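Esterase D (PDB 3DKR) probably hydrolyses carboxylic esters, as an alpha/beta-hydrolase with a catalytic triad. Local coordinates at residues A[66-78]-A[158-172]. Sequence-based numbering, arbitrary orientation.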
ATOM      1  N   LEU A  66      15.690  -6.119  10.690  1.00 21.93           N
ATOM      2  CA  LEU A  66      16.370  -6.898   9.655  1.00 21.33           C
ATOM      3  C   LEU A  66      15.476  -7.960   9.025  1.00 20.75           C
ATOM      4  O   LEU A  66      15.734  -8.378   7.895  1.00 21.01           O
ATOM      5  CB  LEU A  66      17.648  -7.537  10.209  1.00 22.23           C
ATOM      6  CG  LEU A  66      18.737  -6.525  10.530  1.00 23.78           C
ATOM      7  CD1 LEU A  66      19.896  -7.191  11.280  1.00 25.94           C
ATOM      8  CD2 LEU A  66      19.241  -5.822   9.267  1.00 26.22           C
ATOM      9  N   ASP A  67      14.438  -8.403   9.741  1.00 19.78           N
ATOM     10  CA  ASP A  67      13.491  -9.378   9.187  1.00 20.03           C
ATOM     11  C   ASP A  67      12.842  -8.883   7.897  1.00 18.93           C
ATOM     12  O   ASP A  67      12.537  -9.692   7.005  1.00 19.06           O
ATOM     13  CB  ASP A  67      12.389  -9.705  10.180  1.00 19.97           C
ATOM     14  CG  ASP A  67      12.872 -10.572  11.339  1.00 21.58           C
ATOM     15  OD1 ASP A  67      14.002 -11.127  11.281  1.00 21.57           O
ATOM     16  OD2 ASP A  67      12.088 -10.706  12.299  1.00 22.82           O
ATOM     17  N   ILE A  68      12.637  -7.576   7.800  1.00 18.40           N
ATOM     18  CA  ILE A  68      12.061  -6.983   6.574  1.00 18.18           C
ATOM     19  C   ILE A  68      12.975  -7.281   5.411  1.00 18.00           C
ATOM     20  O   ILE A  68      12.534  -7.648   4.309  1.00 17.71           O
ATOM     21  CB  ILE A  68      11.877  -5.447   6.706  1.00 18.28           C
ATOM     22  CG1 ILE A  68      10.819  -5.128   7.775  1.00 17.75           C
ATOM     23  CG2 ILE A  68      11.507  -4.832   5.355  1.00 18.98           C
ATOM     24  CD1 ILE A  68      10.830  -3.705   8.283  1.00 18.65           C
ATOM     25  N   LEU A  69      14.279  -7.146   5.674  1.00 18.61           N
ATOM     26  CA  LEU A  69      15.299  -7.261   4.650  1.00 19.46           C
ATOM     27  C   LEU A  69      15.679  -8.696   4.339  1.00 20.06           C
ATOM     28  O   LEU A  69      16.112  -8.982   3.225  1.00 21.29           O
ATOM     29  CB  LEU A  69      16.555  -6.512   5.100  1.00 19.52           C
ATOM     30  CG  LEU A  69      16.385  -5.008   5.318  1.00 19.69           C
ATOM     31  CD1 LEU A  69      17.554  -4.404   6.077  1.00 22.24           C
ATOM     32  CD2 LEU A  69      16.221  -4.301   3.977  1.00 22.17           C
ATOM     33  N   THR A  70      15.557  -9.591   5.320  1.00 21.16           N
ATOM     34  CA  THR A  70      16.014 -10.982   5.131  1.00 21.81           C
ATOM     35  C   THR A  70      14.901 -12.023   4.972  1.00 22.17           C
ATOM     36  O   THR A  70      15.162 -13.123   4.468  1.00 22.91           O
ATOM     37  CB  THR A  70      16.906 -11.449   6.299  1.00 22.13           C
ATOM     38  OG1 THR A  70      16.120 -11.587   7.482  1.00 22.20           O
ATOM     39  CG2 THR A  70      18.055 -10.470   6.531  1.00 23.55           C
ATOM     40  N   LYS A  71      13.681 -11.692   5.402  1.00 22.14           N
ATOM     41  CA  LYS A  71      12.560 -12.636   5.351  1.00 22.04           C
ATOM     42  C   LYS A  71      11.404 -12.178   4.457  1.00 21.70           C
ATOM     43  O   LYS A  71      10.416 -12.897   4.314  1.00 23.35           O
ATOM     44  CB  LYS A  71      12.051 -12.950   6.762  1.00 22.49           C
ATOM     45  CG  LYS A  71      13.119 -13.545   7.667  1.00 25.69           C
ATOM     46  CD  LYS A  71      12.541 -14.058   8.965  1.00 29.51           C
ATOM     47  CE  LYS A  71      13.648 -14.462   9.933  1.00 32.26           C
ATOM     48  NZ  LYS A  71      14.749 -15.225   9.271  1.00 33.69           N
ATOM     49  N   GLY A  72      11.520 -11.000   3.851  1.00 19.90           N
ATOM     50  CA  GLY A  72      10.521 -10.547   2.884  1.00 19.30           C
ATOM     51  C   GLY A  72      11.204 -10.135   1.600  1.00 18.84           C
ATOM     52  O   GLY A  72      12.390  -9.819   1.597  1.00 18.28           O
ATOM     53  N   ASN A  73      10.443 -10.173   0.511  1.00 18.25           N
ATOM     54  CA  ASN A  73      10.877  -9.640  -0.772  1.00 17.84           C
ATOM     55  C   ASN A  73       9.657  -9.422  -1.654  1.00 18.10           C
ATOM     56  O   ASN A  73       8.564  -9.922  -1.326  1.00 17.56           O
ATOM     57  CB  ASN A  73      11.906 -10.568  -1.438  1.00 18.48           C
ATOM     58  CG  ASN A  73      11.314 -11.875  -1.872  1.00 19.44           C
ATOM     59  OD1 ASN A  73      10.329 -11.907  -2.595  1.00 20.56           O
ATOM     60  ND2 ASN A  73      11.928 -12.988  -1.432  1.00 22.35           N
ATOM     61  N   PRO A  74       9.824  -8.654  -2.739  1.00 17.27           N
ATOM     62  CA  PRO A  74       8.658  -8.326  -3.576  1.00 17.84           C
ATOM     63  C   PRO A  74       7.901  -9.521  -4.112  1.00 17.72           C
ATOM     64  O   PRO A  74       6.679  -9.442  -4.275  1.00 17.29           O
ATOM     65  CB  PRO A  74       9.260  -7.482  -4.702  1.00 18.07           C
ATOM     66  CG  PRO A  74      10.477  -6.862  -4.070  1.00 18.28           C
ATOM     67  CD  PRO A  74      11.034  -7.949  -3.201  1.00 18.03           C
ATOM     68  N   ASP A  75       8.590 -10.624  -4.401  1.00 17.77           N
ATOM     69  CA  ASP A  75       7.909 -11.803  -4.914  1.00 18.18           C
ATOM     70  C   ASP A  75       7.012 -12.419  -3.851  1.00 17.92           C
ATOM     71  O   ASP A  75       5.853 -12.756  -4.127  1.00 17.10           O
ATOM     72  CB  ASP A  75       8.922 -12.799  -5.494  1.00 18.69           C
ATOM     73  CG  ASP A  75       9.657 -12.223  -6.686  1.00 21.18           C
ATOM     74  OD1 ASP A  75       8.990 -11.704  -7.620  1.00 21.42           O
ATOM     75  OD2 ASP A  75      10.911 -12.235  -6.657  1.00 26.02           O
ATOM     76  N   ILE A  76       7.518 -12.519  -2.625  1.00 18.03           N
ATOM     77  CA  ILE A  76       6.704 -13.016  -1.492  1.00 18.05           C
ATOM     78  C   ILE A  76       5.502 -12.098  -1.264  1.00 17.35           C
ATOM     79  O   ILE A  76       4.361 -12.561  -1.112  1.00 17.30           O
ATOM     80  CB  ILE A  76       7.547 -13.142  -0.198  1.00 18.46           C
ATOM     81  CG1 ILE A  76       8.598 -14.239  -0.367  1.00 19.10           C
ATOM     82  CG2 ILE A  76       6.661 -13.413   1.006  1.00 19.06           C
ATOM     83  CD1 ILE A  76       9.647 -14.293   0.735  1.00 19.42           C
ATOM     84  N   TRP A  77       5.759 -10.793  -1.253  1.00 16.36           N
ATOM     85  CA  TRP A  77       4.707  -9.818  -0.961  1.00 15.90           C
ATOM     86  C   TRP A  77       3.661  -9.817  -2.069  1.00 16.21           C
ATOM     87  O   TRP A  77       2.466  -9.609  -1.804  1.00 15.60           O
ATOM     88  CB  TRP A  77       5.290  -8.416  -0.766  1.00 16.07           C
ATOM     89  CG  TRP A  77       6.306  -8.382   0.333  1.00 15.45           C
ATOM     90  CD1 TRP A  77       6.311  -9.142   1.464  1.00 15.90           C
ATOM     91  CD2 TRP A  77       7.440  -7.514   0.422  1.00 15.31           C
ATOM     92  NE1 TRP A  77       7.394  -8.813   2.253  1.00 15.09           N
ATOM     93  CE2 TRP A  77       8.111  -7.824   1.628  1.00 15.06           C
ATOM     94  CE3 TRP A  77       7.976  -6.523  -0.413  1.00 15.31           C
ATOM     95  CZ2 TRP A  77       9.284  -7.168   2.018  1.00 15.95           C
ATOM     96  CZ3 TRP A  77       9.144  -5.869  -0.012  1.00 16.21           C
ATOM     97  CH2 TRP A  77       9.776  -6.194   1.191  1.00 16.39           C
ATOM     98  N   TRP A  78       4.092 -10.054  -3.300  1.00 15.82           N
ATOM     99  CA  TRP A  78       3.134 -10.188  -4.404  1.00 16.16           C
ATOM    100  C   TRP A  78       2.258 -11.432  -4.219  1.00 16.28           C
ATOM    101  O   TRP A  78       1.034 -11.368  -4.365  1.00 16.25           O
ATOM    102  CB  TRP A  78       3.863 -10.204  -5.750  1.00 16.83           C
ATOM    103  CG  TRP A  78       3.015 -10.542  -6.950  1.00 16.67           C
ATOM    104  CD1 TRP A  78       3.304 -11.462  -7.904  1.00 17.69           C
ATOM    105  CD2 TRP A  78       1.756  -9.952  -7.332  1.00 16.82           C
ATOM    106  NE1 TRP A  78       2.320 -11.494  -8.862  1.00 18.63           N
ATOM    107  CE2 TRP A  78       1.351 -10.583  -8.533  1.00 16.55           C
ATOM    108  CE3 TRP A  78       0.937  -8.966  -6.782  1.00 17.38           C
ATOM    109  CZ2 TRP A  78       0.164 -10.254  -9.193  1.00 18.26           C
ATOM    110  CZ3 TRP A  78      -0.265  -8.635  -7.447  1.00 16.95           C
ATOM    111  CH2 TRP A  78      -0.630  -9.285  -8.631  1.00 17.79           C
ATOM    112  N   ILE A 158      21.989  -3.022   8.115  1.00 27.60           N
ATOM    113  CA  ILE A 158      20.958  -2.378   7.293  1.00 26.89           C
ATOM    114  C   ILE A 158      21.557  -1.921   5.953  1.00 26.66           C
ATOM    115  O   ILE A 158      21.012  -2.228   4.884  1.00 26.72           O
ATOM    116  CB  ILE A 158      20.295  -1.205   8.024  1.00 27.09           C
ATOM    117  CG1 ILE A 158      19.412  -1.739   9.154  1.00 27.43           C
ATOM    118  CG2 ILE A 158      19.477  -0.344   7.040  1.00 27.33           C
ATOM    119  CD1 ILE A 158      18.829  -0.656  10.020  1.00 27.30           C
ATOM    120  N   LEU A 159      22.701  -1.238   6.000  1.00 25.61           N
ATOM    121  CA  LEU A 159      23.349  -0.745   4.772  1.00 24.99           C
ATOM    122  C   LEU A 159      23.802  -1.871   3.845  1.00 24.22           C
ATOM    123  O   LEU A 159      23.909  -1.676   2.627  1.00 24.26           O
ATOM    124  CB  LEU A 159      24.531   0.171   5.098  1.00 25.01           C
ATOM    125  CG  LEU A 159      24.213   1.508   5.768  1.00 25.62           C
ATOM    126  CD1 LEU A 159      25.483   2.342   5.885  1.00 27.31           C
ATOM    127  CD2 LEU A 159      23.123   2.284   5.025  1.00 27.04           C
ATOM    128  N   ALA A 160      24.064  -3.042   4.415  1.00 23.86           N
ATOM    129  CA  ALA A 160      24.465  -4.218   3.646  1.00 23.64           C
ATOM    130  C   ALA A 160      23.324  -4.805   2.823  1.00 24.02           C
ATOM    131  O   ALA A 160      23.559  -5.353   1.751  1.00 23.58           O
ATOM    132  CB  ALA A 160      25.013  -5.281   4.572  1.00 24.22           C
ATOM    133  N   TYR A 161      22.100  -4.713   3.343  1.00 24.06           N
ATOM    134  CA  TYR A 161      20.933  -5.344   2.705  1.00 24.24           C
ATOM    135  C   TYR A 161      19.973  -4.348   2.039  1.00 22.74           C
ATOM    136  O   TYR A 161      19.299  -4.696   1.054  1.00 21.54           O
ATOM    137  CB  TYR A 161      20.101  -6.091   3.744  1.00 25.76           C
ATOM    138  CG  TYR A 161      20.587  -7.446   4.210  1.00 28.82           C
ATOM    139  CD1 TYR A 161      20.409  -8.585   3.421  1.00 31.03           C
ATOM    140  CD2 TYR A 161      21.121  -7.606   5.482  1.00 31.05           C
ATOM    141  CE1 TYR A 161      20.815  -9.851   3.872  1.00 31.73           C
ATOM    142  CE2 TYR A 161      21.522  -8.860   5.945  1.00 30.65           C
ATOM    143  CZ  TYR A 161      21.366  -9.972   5.134  1.00 30.71           C
ATOM    144  OH  TYR A 161      21.766 -11.210   5.604  1.00 32.00           O
ATOM    145  N   LEU A 162      19.871  -3.142   2.593  1.00 21.31           N
ATOM    146  CA  LEU A 162      18.785  -2.218   2.198  1.00 20.71           C
ATOM    147  C   LEU A 162      18.866  -1.769   0.734  1.00 20.49           C
ATOM    148  O   LEU A 162      17.855  -1.779   0.020  1.00 20.12           O
ATOM    149  CB  LEU A 162      18.716  -1.020   3.147  1.00 20.53           C
ATOM    150  CG  LEU A 162      17.648   0.049   2.879  1.00 21.15           C
ATOM    151  CD1 LEU A 162      16.261  -0.590   2.753  1.00 20.75           C
ATOM    152  CD2 LEU A 162      17.690   1.078   3.993  1.00 21.16           C
ATOM    153  N   PRO A 163      20.062  -1.377   0.249  1.00 20.14           N
ATOM    154  CA  PRO A 163      20.129  -0.996  -1.165  1.00 19.90           C
ATOM    155  C   PRO A 163      19.647  -2.098  -2.104  1.00 19.12           C
ATOM    156  O   PRO A 163      18.956  -1.820  -3.093  1.00 19.14           O
ATOM    157  CB  PRO A 163      21.621  -0.691  -1.373  1.00 20.58           C
ATOM    158  CG  PRO A 163      22.094  -0.297  -0.038  1.00 20.99           C
ATOM    159  CD  PRO A 163      21.376  -1.223   0.903  1.00 20.45           C
ATOM    160  N   GLY A 164      19.981  -3.344  -1.784  1.00 18.59           N
ATOM    161  CA  GLY A 164      19.616  -4.473  -2.619  1.00 18.63           C
ATOM    162  C   GLY A 164      18.113  -4.718  -2.614  1.00 18.35           C
ATOM    163  O   GLY A 164      17.535  -5.037  -3.655  1.00 18.81           O
ATOM    164  N   GLN A 165      17.479  -4.562  -1.452  1.00 18.11           N
ATOM    165  CA  GLN A 165      16.024  -4.748  -1.388  1.00 17.39           C
ATOM    166  C   GLN A 165      15.298  -3.602  -2.077  1.00 17.43           C
ATOM    167  O   GLN A 165      14.325  -3.846  -2.787  1.00 16.29           O
ATOM    168  CB  GLN A 165      15.497  -4.940   0.027  1.00 17.51           C
ATOM    169  CG  GLN A 165      14.009  -5.287   0.031  1.00 16.80           C
ATOM    170  CD  GLN A 165      13.552  -5.778   1.377  1.00 16.08           C
ATOM    171  OE1 GLN A 165      13.379  -4.992   2.289  1.00 17.79           O
ATOM    172  NE2 GLN A 165      13.399  -7.095   1.514  1.00 17.23           N
ATOM    173  N   LEU A 166      15.751  -2.364  -1.882  1.00 17.47           N
ATOM    174  CA  LEU A 166      15.154  -1.244  -2.617  1.00 17.67           C
ATOM    175  C   LEU A 166      15.293  -1.467  -4.118  1.00 17.67           C
ATOM    176  O   LEU A 166      14.361  -1.189  -4.878  1.00 17.23           O
ATOM    177  CB  LEU A 166      15.763   0.100  -2.212  1.00 19.01           C
ATOM    178  CG  LEU A 166      15.321   0.584  -0.833  1.00 19.00           C
ATOM    179  CD1 LEU A 166      16.046   1.864  -0.428  1.00 19.49           C
ATOM    180  CD2 LEU A 166      13.797   0.793  -0.757  1.00 22.05           C
ATOM    181  N   ALA A 167      16.446  -1.977  -4.552  1.00 16.98           N
ATOM    182  CA  ALA A 167      16.640  -2.295  -5.974  1.00 17.36           C
ATOM    183  C   ALA A 167      15.615  -3.327  -6.426  1.00 16.83           C
ATOM    184  O   ALA A 167      15.056  -3.205  -7.509  1.00 17.51           O
ATOM    185  CB  ALA A 167      18.060  -2.825  -6.219  1.00 17.92           C
ATOM    186  N   ALA A 168      15.360  -4.337  -5.597  1.00 16.09           N
ATOM    187  CA  ALA A 168      14.404  -5.385  -5.936  1.00 16.12           C
ATOM    188  C   ALA A 168      12.996  -4.812  -6.069  1.00 15.36           C
ATOM    189  O   ALA A 168      12.242  -5.183  -6.972  1.00 16.78           O
ATOM    190  CB  ALA A 168      14.415  -6.470  -4.876  1.00 16.43           C
ATOM    191  N   ILE A 169      12.640  -3.939  -5.138  1.00 15.61           N
ATOM    192  CA  ILE A 169      11.339  -3.255  -5.194  1.00 15.69           C
ATOM    193  C   ILE A 169      11.216  -2.390  -6.442  1.00 15.93           C
ATOM    194  O   ILE A 169      10.228  -2.484  -7.194  1.00 15.65           O
ATOM    195  CB  ILE A 169      11.093  -2.403  -3.937  1.00 15.86           C
ATOM    196  CG1 ILE A 169      11.037  -3.296  -2.700  1.00 15.97           C
ATOM    197  CG2 ILE A 169       9.780  -1.635  -4.075  1.00 16.77           C
ATOM    198  CD1 ILE A 169      11.150  -2.519  -1.380  1.00 15.78           C
ATOM    199  N   ASP A 170      12.230  -1.553  -6.676  1.00 15.43           N
ATOM    200  CA  ASP A 170      12.295  -0.726  -7.887  1.00 15.62           C
ATOM    201  C   ASP A 170      12.044  -1.600  -9.136  1.00 16.09           C
ATOM    202  O   ASP A 170      11.206  -1.298  -9.992  1.00 16.16           O
ATOM    203  CB  ASP A 170      13.695  -0.092  -8.036  1.00 16.21           C
ATOM    204  CG  ASP A 170      13.969   1.070  -7.071  1.00 17.30           C
ATOM    205  OD1 ASP A 170      13.040   1.642  -6.471  1.00 17.74           O
ATOM    206  OD2 ASP A 170      15.180   1.413  -6.949  1.00 18.24           O
ATOM    207  N   GLN A 171      12.773  -2.705  -9.224  1.00 16.34           N
ATOM    208  CA  GLN A 171      12.717  -3.575 -10.395  1.00 16.96           C
ATOM    209  C   GLN A 171      11.300  -4.130 -10.597  1.00 17.07           C
ATOM    210  O   GLN A 171      10.724  -4.068 -11.687  1.00 17.99           O
ATOM    211  CB  GLN A 171      13.751  -4.696 -10.240  1.00 16.93           C
ATOM    212  CG  GLN A 171      13.689  -5.766 -11.313  1.00 18.74           C
ATOM    213  CD  GLN A 171      14.860  -6.748 -11.236  1.00 19.09           C
ATOM    214  OE1 GLN A 171      15.814  -6.550 -10.467  1.00 22.95           O
ATOM    215  NE2 GLN A 171      14.792  -7.808 -12.034  1.00 22.68           N
ATOM    216  N   PHE A 172      10.728  -4.663  -9.525  1.00 16.48           N
ATOM    217  CA  PHE A 172       9.375  -5.229  -9.583  1.00 16.61           C
ATOM    218  C   PHE A 172       8.394  -4.151 -10.009  1.00 16.63           C
ATOM    219  O   PHE A 172       7.485  -4.372 -10.824  1.00 16.46           O
ATOM    220  CB  PHE A 172       9.005  -5.759  -8.199  1.00 16.82           C
ATOM    221  CG  PHE A 172       7.728  -6.554  -8.178  1.00 16.06           C
ATOM    222  CD1 PHE A 172       7.743  -7.937  -8.205  1.00 16.42           C
ATOM    223  CD2 PHE A 172       6.511  -5.913  -8.142  1.00 16.43           C
ATOM    224  CE1 PHE A 172       6.556  -8.659  -8.205  1.00 16.81           C
ATOM    225  CE2 PHE A 172       5.333  -6.636  -8.120  1.00 17.30           C
ATOM    226  CZ  PHE A 172       5.357  -7.992  -8.159  1.00 17.49           C
TER
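Leu69 fits as a knob into a hole of helix 158-172 formed by Ile158, Tyr161, Leu162 and Gln165, and illustrates how a short helix can lock onto a long one crossing it at 55°. Leu69 CD2 comes closest, 3.4 Å from Gln165 OE1, while CD1 lies against Tyr161 CB. Beside it, Gln165 shows how a buried amide is fixed. With CG anti to the backbone N (chi1 -174°) and the chain extended beyond it, the side chain reaches across to helix 66-71, where Gln165 NE2 donates to Ile68 O at 3.0 Å, nearly straight at 162° and with the acceptor in the amide plane. Gly72 O is also near NE2, but too poorly angled to bond, and OE1 is held by Tyr31. Were Gln165 an alanine, Ile68 O and the Tyr31 hydroxyl would probably lose these partners, and a gap would be likely to open beside Leu69. In this alpha/beta-hydrolase, helices 134-149 and 155-178 lie between the sheet strands 119-122 and 187-192, consistent with the cap region that this fold commonly inserts there, and the Ile169 side chain comes within about 8 Å of that of Ser101, the predicted nucleophile. Ile169 CG1 packs 3.9 Å from Pro74 CG, and its CD1 meets the edge of the Trp77 ring. Farther along, Phe172 CZ approaches Trp78 CB at 3.6 Å, and Pro74 CB lies against Phe172 CD1. The outer margin is looser: Thr70 and Tyr161 are both solvent-exposed, joined by a CH-pi contact in which Thr70 CG2 sits over one ring face, 3.9 Å from the Tyr161 ring centroid.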